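Local coordinates for protein phosphoserine phosphatase (PDB 6HYY) that hydrolyses L-phosphoserine to serine and phosphate, using a magnesium ion held in the active site of a haloacid dehalogenase-type fold, at residues S1-L6 with A188-G193; I171-G176 with T210-L215. One frame throughout, in Å; residues are numbered along the deposited sequence.

Interaction 1. Residues S1-L6 with A188-G193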
ATOM      1  N   SER A   1      10.373  -1.286  23.183  1.00 53.71           N
ATOM      2  CA  SER A   1      11.170  -2.508  23.146  1.00 55.25           C
ATOM      3  C   SER A   1      10.287  -3.731  22.916  1.00 50.33           C
ATOM      4  O   SER A   1      10.670  -4.650  22.194  1.00 49.96           O
ATOM      5  CB  SER A   1      11.969  -2.674  24.438  1.00 54.40           C
ATOM      6  OG  SER A   1      11.281  -3.504  25.355  1.00 57.72           O
ATOM      7  N   GLU A   2       9.109  -3.745  23.547  1.00 48.95           N
ATOM      8  CA  GLU A   2       8.138  -4.795  23.256  1.00 47.84           C
ATOM      9  C   GLU A   2       7.698  -4.735  21.799  1.00 44.98           C
ATOM     10  O   GLU A   2       7.485  -5.773  21.160  1.00 43.78           O
ATOM     11  CB  GLU A   2       6.933  -4.676  24.189  1.00 50.24           C
ATOM     12  CG  GLU A   2       7.230  -5.030  25.642  1.00 56.00           C
ATOM     13  CD  GLU A   2       7.328  -6.533  25.887  1.00 60.20           C
ATOM     14  OE1 GLU A   2       6.848  -6.995  26.944  1.00 64.69           O
ATOM     15  OE2 GLU A   2       7.888  -7.260  25.037  1.00 62.09           O
ATOM     16  N   LEU A   3       7.560  -3.524  21.262  1.00 45.20           N
ATOM     17  CA  LEU A   3       7.305  -3.362  19.836  1.00 42.74           C
ATOM     18  C   LEU A   3       8.427  -3.969  19.007  1.00 44.79           C
ATOM     19  O   LEU A   3       8.180  -4.690  18.033  1.00 41.60           O
ATOM     20  CB  LEU A   3       7.141  -1.881  19.507  1.00 44.05           C
ATOM     21  CG  LEU A   3       7.055  -1.555  18.021  1.00 42.97           C
ATOM     22  CD1 LEU A   3       5.805  -2.165  17.433  1.00 40.83           C
ATOM     23  CD2 LEU A   3       7.075  -0.051  17.826  1.00 47.82           C
ATOM     24  N   ARG A   4       9.676  -3.681  19.379  1.00 42.02           N
ATOM     25  CA  ARG A   4      10.806  -4.201  18.618  1.00 43.14           C
ATOM     26  C   ARG A   4      10.904  -5.712  18.727  1.00 41.17           C
ATOM     27  O   ARG A   4      11.264  -6.382  17.755  1.00 39.21           O
ATOM     28  CB  ARG A   4      12.097  -3.550  19.090  1.00 51.09           C
ATOM     29  CG  ARG A   4      12.157  -2.101  18.735  1.00 56.55           C
ATOM     30  CD  ARG A   4      12.586  -1.282  19.913  1.00 62.31           C
ATOM     31  NE  ARG A   4      12.948   0.060  19.481  1.00 65.96           N
ATOM     32  CZ  ARG A   4      12.472   1.169  20.030  1.00 65.78           C
ATOM     33  NH1 ARG A   4      11.624   1.098  21.049  1.00 65.62           N
ATOM     34  NH2 ARG A   4      12.855   2.353  19.565  1.00 68.22           N
ATOM     35  N   LYS A   5      10.597  -6.266  19.902  1.00 42.36           N
ATOM     36  CA  LYS A   5      10.549  -7.718  20.045  1.00 42.01           C
ATOM     37  C   LYS A   5       9.549  -8.325  19.069  1.00 41.01           C
ATOM     38  O   LYS A   5       9.854  -9.302  18.374  1.00 39.05           O
ATOM     39  CB  LYS A   5      10.191  -8.089  21.482  1.00 47.00           C
ATOM     40  CG  LYS A   5      11.245  -7.710  22.508  1.00 50.29           C
ATOM     41  CD  LYS A   5      10.842  -8.149  23.914  1.00 55.62           C
ATOM     42  CE  LYS A   5      10.672  -9.662  24.019  1.00 59.04           C
ATOM     43  NZ  LYS A   5       9.296 -10.151  23.690  1.00 59.29           N
ATOM     44  N   LEU A   6       8.346  -7.751  19.005  1.00 37.74           N
ATOM     45  CA  LEU A   6       7.361  -8.198  18.023  1.00 38.79           C
ATOM     46  C   LEU A   6       7.903  -8.063  16.606  1.00 35.85           C
ATOM     47  O   LEU A   6       7.852  -9.010  15.812  1.00 35.61           O
ATOM     48  CB  LEU A   6       6.068  -7.396  18.174  1.00 41.46           C
ATOM     49  CG  LEU A   6       5.147  -7.469  16.948  1.00 34.65           C
ATOM     50  CD1 LEU A   6       4.511  -8.847  16.844  1.00 38.02           C
ATOM     51  CD2 LEU A   6       4.100  -6.369  16.970  1.00 42.25           C
ATOM     52  N   ALA A 188      -0.018  -9.867  13.235  1.00 22.31           N
ATOM     53  CA  ALA A 188       0.012  -8.647  14.023  1.00 22.14           C
ATOM     54  C   ALA A 188      -0.176  -7.479  13.071  1.00 19.43           C
ATOM     55  O   ALA A 188      -0.002  -7.608  11.857  1.00 19.30           O
ATOM     56  CB  ALA A 188       1.322  -8.493  14.802  1.00 22.67           C
ATOM     57  N   PHE A 189      -0.554  -6.344  13.645  1.00 20.35           N
ATOM     58  CA  PHE A 189      -0.734  -5.111  12.897  1.00 21.18           C
ATOM     59  C   PHE A 189      -0.009  -3.981  13.613  1.00 22.46           C
ATOM     60  O   PHE A 189      -0.109  -3.839  14.841  1.00 24.58           O
ATOM     61  CB  PHE A 189      -2.225  -4.783  12.729  1.00 19.90           C
ATOM     62  CG  PHE A 189      -2.482  -3.382  12.224  1.00 19.15           C
ATOM     63  CD1 PHE A 189      -2.212  -3.035  10.901  1.00 20.30           C
ATOM     64  CD2 PHE A 189      -2.980  -2.415  13.079  1.00 23.73           C
ATOM     65  CE1 PHE A 189      -2.432  -1.732  10.443  1.00 20.15           C
ATOM     66  CE2 PHE A 189      -3.209  -1.112  12.625  1.00 21.67           C
ATOM     67  CZ  PHE A 189      -2.958  -0.791  11.309  1.00 20.90           C
ATOM     68  N   ILE A 190       0.720  -3.168  12.848  1.00 19.50           N
ATOM     69  CA  ILE A 190       1.293  -1.929  13.355  1.00 20.80           C
ATOM     70  C   ILE A 190       0.702  -0.776  12.556  1.00 18.71           C
ATOM     71  O   ILE A 190       0.904  -0.688  11.341  1.00 19.86           O
ATOM     72  CB  ILE A 190       2.824  -1.918  13.263  1.00 19.54           C
ATOM     73  CG1 ILE A 190       3.409  -3.137  13.988  1.00 22.77           C
ATOM     74  CG2 ILE A 190       3.342  -0.618  13.865  1.00 22.25           C
ATOM     75  CD1 ILE A 190       4.919  -3.302  13.803  1.00 25.34           C
ATOM     76  N   GLY A 191      -0.011   0.120  13.242  1.00 20.59           N
ATOM     77  CA  GLY A 191      -0.530   1.305  12.583  1.00 18.45           C
ATOM     78  C   GLY A 191       0.542   2.357  12.395  1.00 19.05           C
ATOM     79  O   GLY A 191       1.501   2.444  13.161  1.00 20.79           O
ATOM     80  N   PHE A 192       0.391   3.140  11.329  1.00 19.09           N
ATOM     81  CA  PHE A 192       1.398   4.135  10.960  1.00 18.93           C
ATOM     82  C   PHE A 192       0.768   5.502  10.746  1.00 21.04           C
ATOM     83  O   PHE A 192      -0.078   5.665   9.862  1.00 20.85           O
ATOM     84  CB  PHE A 192       2.147   3.707   9.695  1.00 21.84           C
ATOM     85  CG  PHE A 192       3.210   4.685   9.304  1.00 19.77           C
ATOM     86  CD1 PHE A 192       4.389   4.770  10.038  1.00 21.20           C
ATOM     87  CD2 PHE A 192       3.027   5.525   8.229  1.00 20.32           C
ATOM     88  CE1 PHE A 192       5.361   5.673   9.715  1.00 22.12           C
ATOM     89  CE2 PHE A 192       4.016   6.463   7.895  1.00 19.12           C
ATOM     90  CZ  PHE A 192       5.175   6.525   8.636  1.00 20.12           C
ATOM     91  N   GLY A 193       1.259   6.495  11.484  1.00 21.98           N
ATOM     92  CA  GLY A 193       0.689   7.830  11.403  1.00 22.35           C
ATOM     93  C   GLY A 193       1.677   8.909  10.997  1.00 25.92           C
ATOM     94  O   GLY A 193       1.457  10.095  11.263  1.00 25.90           O
TER
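The N-terminal helix 2-8 packs on one face of the central sheet of the haloacid dehalogenase fold, and here L3 and L6 set their methyl groups on strand 188-192. L6 does so at the start of the strand: its CD1 lies 3.8 Å from A188 CB, and its CD2 is only a little farther from the same methyl, at 4.1 Å, which places the isobutyl fork over A188. One turn back, L3 CD1 touches I190 CD1 at 3.9 Å, the two side chains meeting at a slant. I190 reaches it because CG1 sits anti to the carbonyl carbon (chi1 -55°) and CD1 continues outward in an extended chain. In this Rossmann-like sheet the strand runs between 170-174 and 207-209. A188 and I190 point to the helix side, whereas F189 turns to the other face, against M180 of helix 177-180. The axis of residues 2-6 passes 11.0 Å from that of strand 188-192, with 127° between their N-to-C directions, and no hydrogen bond joins the two segments. L3 and L6 also touch W207 of the neighbouring strand 207-209.

Interaction 2. Residues I171-G176 with T210-L215. With MG (magnesium ion), chain D.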
ATOM      1  N   ILE A 171       3.421  -9.616   9.650  1.00 19.33           N
ATOM      2  CA  ILE A 171       2.963  -8.360  10.236  1.00 19.70           C
ATOM      3  C   ILE A 171       2.461  -7.470   9.112  1.00 20.43           C
ATOM      4  O   ILE A 171       3.125  -7.343   8.075  1.00 21.99           O
ATOM      5  CB  ILE A 171       4.088  -7.660  11.016  1.00 21.63           C
ATOM      6  CG1 ILE A 171       4.572  -8.565  12.166  1.00 28.04           C
ATOM      7  CG2 ILE A 171       3.620  -6.292  11.538  1.00 24.16           C
ATOM      8  CD1 ILE A 171       5.588  -7.914  13.075  1.00 31.69           C
ATOM      9  N   MET A 172       1.286  -6.876   9.307  1.00 17.90           N
ATOM     10  CA  MET A 172       0.756  -5.857   8.399  1.00 19.65           C
ATOM     11  C   MET A 172       1.037  -4.470   8.975  1.00 18.46           C
ATOM     12  O   MET A 172       0.832  -4.257  10.169  1.00 19.31           O
ATOM     13  CB  MET A 172      -0.752  -6.030   8.220  1.00 17.70           C
ATOM     14  CG  MET A 172      -1.397  -4.956   7.366  1.00 20.86           C
ATOM     15  SD  MET A 172      -1.158  -5.300   5.611  1.00 24.66           S
ATOM     16  CE  MET A 172      -1.211  -3.659   4.871  1.00 22.82           C
ATOM     17  N   ILE A 173       1.534  -3.552   8.139  1.00 16.56           N
ATOM     18  CA  ILE A 173       1.838  -2.176   8.552  1.00 17.93           C
ATOM     19  C   ILE A 173       1.108  -1.222   7.634  1.00 18.67           C
ATOM     20  O   ILE A 173       1.282  -1.281   6.415  1.00 17.90           O
ATOM     21  CB  ILE A 173       3.349  -1.896   8.522  1.00 16.66           C
ATOM     22  CG1 ILE A 173       4.077  -2.865   9.465  1.00 19.23           C
ATOM     23  CG2 ILE A 173       3.613  -0.407   8.890  1.00 20.12           C
ATOM     24  CD1 ILE A 173       5.576  -2.604   9.646  1.00 22.91           C
ATOM     25  N   GLY A 174       0.294  -0.340   8.216  1.00 17.80           N
ATOM     26  CA  GLY A 174      -0.439   0.604   7.384  1.00 17.11           C
ATOM     27  C   GLY A 174      -1.142   1.650   8.220  1.00 19.40           C
ATOM     28  O   GLY A 174      -1.173   1.583   9.454  1.00 19.17           O
ATOM     29  N   ASP A 175      -1.684   2.643   7.520  1.00 19.99           N
ATOM     30  CA  ASP A 175      -2.257   3.809   8.177  1.00 18.15           C
ATOM     31  C   ASP A 175      -3.756   3.727   8.400  1.00 24.83           C
ATOM     32  O   ASP A 175      -4.276   4.483   9.228  1.00 22.46           O
ATOM     33  CB  ASP A 175      -1.965   5.072   7.355  1.00 20.04           C
ATOM     34  CG  ASP A 175      -2.684   5.075   6.021  1.00 25.20           C
ATOM     35  OD1 ASP A 175      -2.460   4.145   5.231  1.00 24.88           O
ATOM     36  OD2 ASP A 175      -3.485   6.007   5.748  1.00 26.67           O
ATOM     37  N   GLY A 176      -4.465   2.830   7.709  1.00 20.94           N
ATOM     38  CA  GLY A 176      -5.904   2.915   7.598  1.00 23.91           C
ATOM     39  C   GLY A 176      -6.634   1.734   8.218  1.00 23.12           C
ATOM     40  O   GLY A 176      -6.040   0.716   8.578  1.00 22.62           O
ATOM     41  N   THR A 210       4.511   6.716  14.635  1.00 29.20           N
ATOM     42  CA  THR A 210       4.418   7.873  13.752  1.00 30.27           C
ATOM     43  C   THR A 210       5.713   8.156  13.010  1.00 32.41           C
ATOM     44  O   THR A 210       5.785   9.141  12.266  1.00 37.38           O
ATOM     45  CB  THR A 210       4.007   9.137  14.528  1.00 32.74           C
ATOM     46  OG1 THR A 210       4.825   9.274  15.696  1.00 36.50           O
ATOM     47  CG2 THR A 210       2.541   9.065  14.937  1.00 33.84           C
ATOM     48  N   ASP A 211       6.738   7.336  13.192  1.00 26.97           N
ATOM     49  CA  ASP A 211       7.986   7.527  12.469  1.00 33.35           C
ATOM     50  C   ASP A 211       8.642   6.163  12.333  1.00 35.65           C
ATOM     51  O   ASP A 211       8.753   5.426  13.317  1.00 36.59           O
ATOM     52  CB  ASP A 211       8.898   8.520  13.197  1.00 37.01           C
ATOM     53  CG  ASP A 211      10.017   9.050  12.316  1.00 40.97           C
ATOM     54  OD1 ASP A 211      10.663   8.241  11.613  1.00 46.32           O
ATOM     55  OD2 ASP A 211      10.248  10.279  12.325  1.00 49.21           O
ATOM     56  N   PHE A 212       9.052   5.816  11.112  1.00 29.71           N
ATOM     57  CA  PHE A 212       9.646   4.507  10.898  1.00 31.56           C
ATOM     58  C   PHE A 212      10.926   4.312  11.715  1.00 42.27           C
ATOM     59  O   PHE A 212      11.328   3.166  11.936  1.00 43.58           O
ATOM     60  CB  PHE A 212       9.891   4.291   9.401  1.00 30.52           C
ATOM     61  CG  PHE A 212       8.636   3.933   8.624  1.00 22.79           C
ATOM     62  CD1 PHE A 212       7.816   2.879   9.036  1.00 24.87           C
ATOM     63  CD2 PHE A 212       8.272   4.655   7.502  1.00 21.09           C
ATOM     64  CE1 PHE A 212       6.663   2.562   8.318  1.00 22.26           C
ATOM     65  CE2 PHE A 212       7.128   4.339   6.776  1.00 20.94           C
ATOM     66  CZ  PHE A 212       6.318   3.295   7.184  1.00 21.77           C
ATOM     67  N   VAL A 213      11.533   5.395  12.216  1.00 43.67           N
ATOM     68  CA  VAL A 213      12.695   5.269  13.099  1.00 48.28           C
ATOM     69  C   VAL A 213      12.379   4.404  14.314  1.00 50.19           C
ATOM     70  O   VAL A 213      13.264   3.720  14.841  1.00 52.15           O
ATOM     71  CB  VAL A 213      13.214   6.653  13.557  1.00 42.34           C
ATOM     72  CG1 VAL A 213      13.781   7.450  12.393  1.00 51.80           C
ATOM     73  CG2 VAL A 213      12.143   7.424  14.311  1.00 41.82           C
ATOM     74  N   GLU A 214      11.131   4.428  14.793  1.00 39.62           N
ATOM     75  CA  GLU A 214      10.812   3.703  16.020  1.00 44.24           C
ATOM     76  C   GLU A 214      11.069   2.212  15.879  1.00 48.87           C
ATOM     77  O   GLU A 214      11.439   1.552  16.857  1.00 50.90           O
ATOM     78  CB  GLU A 214       9.364   3.959  16.427  1.00 41.62           C
ATOM     79  CG  GLU A 214       9.056   5.422  16.649  1.00 43.27           C
ATOM     80  CD  GLU A 214       7.587   5.658  16.897  1.00 41.89           C
ATOM     81  OE1 GLU A 214       7.017   4.939  17.742  1.00 48.45           O
ATOM     82  OE2 GLU A 214       7.000   6.546  16.240  1.00 34.65           O
ATOM     83  N   LEU A 215      10.875   1.660  14.684  1.00 47.32           N
ATOM     84  CA  LEU A 215      11.272   0.279  14.444  1.00 50.23           C
ATOM     85  C   LEU A 215      12.768   0.153  14.210  1.00 53.28           C
ATOM     86  O   LEU A 215      13.326  -0.932  14.413  1.00 57.32           O
ATOM     87  CB  LEU A 215      10.495  -0.282  13.253  1.00 44.81           C
ATOM     88  CG  LEU A 215       8.989  -0.136  13.429  1.00 39.90           C
ATOM     89  CD1 LEU A 215       8.244  -0.534  12.168  1.00 35.69           C
ATOM     90  CD2 LEU A 215       8.533  -0.975  14.617  1.00 42.42           C
TER
HETATM   91 MG    MG D 302      -3.106   3.610   3.118  1.00 17.11          MG
HETATM   92  O   HOH W   1      -4.243   5.543   3.189  1.00 29.97           O
HETATM   93  O   HOH W   2      -4.392   3.381   1.556  1.00 33.61           O
HETATM   94  O   HOH W   3      -4.741   2.317   3.909  1.00 24.79           O
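A chi1 of -59° turns I173 CG2 away from the backbone N and runs CG1 and CD1 out straight, so that CD1 reaches L215 while CG2 faces F212. L215 answers with a similar extended shape, chi1 -54°, and its CD1 stands 4.2 Å from I173 CD1, methyl to methyl. The second branch, I173 CG2, lies at the rim of the F212 ring, near the ring plane, 4.3 Å from CE1; it therefore meets an edge and does not lie over a face. The F212 ring also stacks with F192 and packs on helix 87-96 through I87 and L90. All three touching residues are buried, and what joins them is apolar.

The turn that presents F212 and L215 is fixed by its own polar groups. D211 OD1 accepts from V213 N at 3.0 Å, nearly straight at 174°, forming an Asx turn; the N-H comes in on the anti side of the carboxylate, somewhat out of its plane. E214 folds back and takes T210 N on OE2 at 3.0 Å, from the syn side but well out of the carboxylate plane, with a weak further bond from D211 N.

Just past I173, the strand delivers D175 to the metal. D175 OD1 binds magnesium at 2.3 Å, while OD2 accepts a hydrogen bond from a metal-bound water, 2.7 Å from its oxygen, and forms a salt bridge with R198. A carboxylate oxygen of D16 and the backbone O of D18 are the protein's other two ligands, and three waters complete the six. An acidic metal ligand just after a central strand, beside the strand 12-16 that leads to D16, is the hallmark of the haloacid dehalogenase phosphatase active site.

Overall arrangement
From the N terminus, helix 2-8 comes first, and interaction 1 closes a long loop by bringing it back to strand 188-192, 182 residues on. Interaction 2 starts inside that span, at strand 170-174, and ends beyond it in the turn after strand 207-209, so the two loops cross. Their centres are 7 Å apart. The strands are parallel neighbours, joined by probable hydrogen bonds from I190 N to M172 O and from F192 N to G174 O, both 2.9 Å. L215 touches L3, bringing the turn at 210-215 against the N-terminal helix. Together they hold that helix and the turn after the last strand on one face of the sheet, whose C-terminal strand ends carry the magnesium site.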